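Local atomic coordinates of glucokinase (Leishmania braziliensis MHOM/BR/75/M2904, PDB entry 6EDI), a protein that probably phosphorylates D-glucose with ATP to give glucose 6-phosphate, as a glucokinase of the actin-like ATPase clan. Residues K179-K183 / V366-Q370. Sequence-based numbering, arbitrary orientation.
Sequences KVMWK and VKRLQ
A buried, largely apolar strand-to-helix contact joins the edge strand 178-182 of a six-stranded mixed sheet to helix 363-373, with the indole of W182 as the main wedge. K179 and V180 are extended; at M181 (phi/psi -80/-51) the chain turns a corner, and W182 (-159/148) is extended again. Residues 366-370 form one helical turn, closed by the hydrogen bond from Q370 N to V366 O (2.9 Å). CA atoms lie 6.8 Å apart for M181 and V366 and 8.0 Å for W182 and Q370. M181 and W182 both face F390 of the neighbouring antiparallel strand 389-393, to which both are hydrogen-bonded through the backbone: a classic beta bulge, at the margin of a sheet in the actin-like ATPase fold. The W182 CA-CB bond points toward the helix, and chi1 p with chi2 75° sets the ring against it: CE3 lies 3.6 Å from V366 CG1, and CZ3 is 4.0 Å from L369 CB and 3.5 Å from V366 O. Q370, extended with chi1 and chi2 t, covers one ring face. Its CB makes a CH-pi contact 3.8 Å from the six-membered ring centroid, 12° off the normal, while NE2 reaches within 3.5 Å of W182 CG. M181 O packs 3.6 Å from V366 CG1, and M181 CE lies 4.4 Å from L369 CD1. L369 also touches Y327 and I331 of helix 317-341.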
loop_
_atom_site.group_PDB
_atom_site.type_symbol
_atom_site.label_atom_id
_atom_site.label_comp_id
_atom_site.label_asym_id
_atom_site.label_seq_id
_atom_site.Cartn_x
_atom_site.Cartn_y
_atom_site.Cartn_z
ATOM N N LYS A 179 3.561 -5.480 22.855
ATOM C CA LYS A 179 4.300 -6.689 23.228
ATOM C C LYS A 179 4.503 -7.544 21.994
ATOM O O LYS A 179 3.664 -7.532 21.087
ATOM C CB LYS A 179 3.520 -7.513 24.258
ATOM C CG LYS A 179 3.671 -7.060 25.679
ATOM C CD LYS A 179 3.972 -8.255 26.578
ATOM C CE LYS A 179 4.768 -7.843 27.820
ATOM N NZ LYS A 179 5.652 -8.950 28.320
ATOM N N VAL A 180 5.581 -8.320 21.978
ATOM C CA VAL A 180 5.871 -9.176 20.841
ATOM C C VAL A 180 5.002 -10.411 20.870
ATOM O O VAL A 180 4.948 -11.113 21.877
ATOM C CB VAL A 180 7.341 -9.603 20.825
ATOM C CG1 VAL A 180 7.612 -10.582 19.686
ATOM C CG2 VAL A 180 8.209 -8.384 20.693
ATOM N N MET A 181 4.292 -10.662 19.781
ATOM C CA MET A 181 3.595 -11.931 19.652
ATOM C C MET A 181 4.606 -12.984 19.208
ATOM O O MET A 181 4.708 -14.060 19.813
ATOM C CB MET A 181 2.439 -11.819 18.663
ATOM C CG MET A 181 1.389 -10.841 19.110
ATOM S SD MET A 181 0.084 -10.456 17.920
ATOM C CE MET A 181 -0.402 -12.109 17.418
ATOM N N TRP A 182 5.346 -12.665 18.144
ATOM C CA TRP A 182 6.440 -13.502 17.679
ATOM C C TRP A 182 7.427 -12.730 16.811
ATOM O O TRP A 182 7.066 -11.786 16.096
ATOM C CB TRP A 182 5.934 -14.752 16.959
ATOM C CG TRP A 182 5.044 -14.483 15.780
ATOM C CD1 TRP A 182 5.427 -14.035 14.544
ATOM C CD2 TRP A 182 3.626 -14.676 15.718
ATOM N NE1 TRP A 182 4.327 -13.924 13.725
ATOM C CE2 TRP A 182 3.209 -14.318 14.421
ATOM C CE3 TRP A 182 2.667 -15.117 16.637
ATOM C CZ2 TRP A 182 1.870 -14.387 14.021
ATOM C CZ3 TRP A 182 1.338 -15.194 16.239
ATOM C CH2 TRP A 182 0.951 -14.838 14.942
ATOM N N LYS A 183 8.683 -13.132 16.892
ATOM C CA LYS A 183 9.741 -12.437 16.203
ATOM C C LYS A 183 9.908 -13.074 14.835
ATOM O O LYS A 183 9.942 -14.295 14.714
ATOM C CB LYS A 183 11.023 -12.530 17.020
ATOM C CG LYS A 183 12.242 -11.912 16.375
ATOM C CD LYS A 183 13.461 -12.123 17.259
ATOM C CE LYS A 183 14.722 -11.955 16.457
ATOM N NZ LYS A 183 15.959 -11.963 17.303
ATOM N N VAL A 366 -1.152 -18.304 20.958
ATOM C CA VAL A 366 -0.218 -17.599 20.083
ATOM C C VAL A 366 0.400 -18.555 19.060
ATOM O O VAL A 366 0.545 -18.215 17.879
ATOM C CB VAL A 366 0.888 -16.908 20.887
ATOM C CG1 VAL A 366 1.904 -16.274 19.960
ATOM C CG2 VAL A 366 0.288 -15.870 21.805
ATOM N N LYS A 367 0.746 -19.754 19.531
ATOM C CA LYS A 367 1.301 -20.812 18.691
ATOM C C LYS A 367 0.329 -21.175 17.575
ATOM O O LYS A 367 0.718 -21.292 16.414
ATOM C CB LYS A 367 1.599 -22.042 19.554
ATOM C CG LYS A 367 2.451 -23.103 18.889
ATOM C CD LYS A 367 3.149 -23.978 19.929
ATOM C CE LYS A 367 4.162 -23.170 20.732
ATOM N NZ LYS A 367 5.022 -24.024 21.604
ATOM N N ARG A 368 -0.939 -21.335 17.930
ATOM C CA ARG A 368 -1.970 -21.683 16.953
ATOM C C ARG A 368 -2.291 -20.531 15.992
ATOM O O ARG A 368 -2.726 -20.764 14.863
ATOM C CB ARG A 368 -3.235 -22.159 17.670
ATOM C CG ARG A 368 -2.996 -23.408 18.515
ATOM C CD ARG A 368 -2.349 -24.508 17.681
ATOM N NE ARG A 368 -3.265 -24.955 16.639
ATOM C CZ ARG A 368 -4.208 -25.875 16.823
ATOM N NH1 ARG A 368 -4.343 -26.465 18.007
ATOM N NH2 ARG A 368 -5.015 -26.208 15.820
ATOM N N LEU A 369 -2.083 -19.292 16.439
ATOM C CA LEU A 369 -2.239 -18.138 15.561
ATOM C C LEU A 369 -1.125 -18.080 14.535
ATOM O O LEU A 369 -1.374 -17.815 13.358
ATOM C CB LEU A 369 -2.253 -16.847 16.367
ATOM C CG LEU A 369 -3.516 -16.596 17.175
ATOM C CD1 LEU A 369 -3.434 -15.238 17.845
ATOM C CD2 LEU A 369 -4.738 -16.691 16.289
ATOM N N GLN A 370 0.106 -18.313 14.987
ATOM C CA GLN A 370 1.257 -18.377 14.103
ATOM C C GLN A 370 1.076 -19.557 13.151
ATOM O O GLN A 370 1.483 -19.510 11.991
ATOM C CB GLN A 370 2.559 -18.514 14.920
ATOM C CG GLN A 370 3.811 -18.182 14.140
ATOM C CD GLN A 370 5.094 -18.310 14.947
ATOM O OE1 GLN A 370 5.171 -19.084 15.904
ATOM N NE2 GLN A 370 6.123 -17.565 14.542
#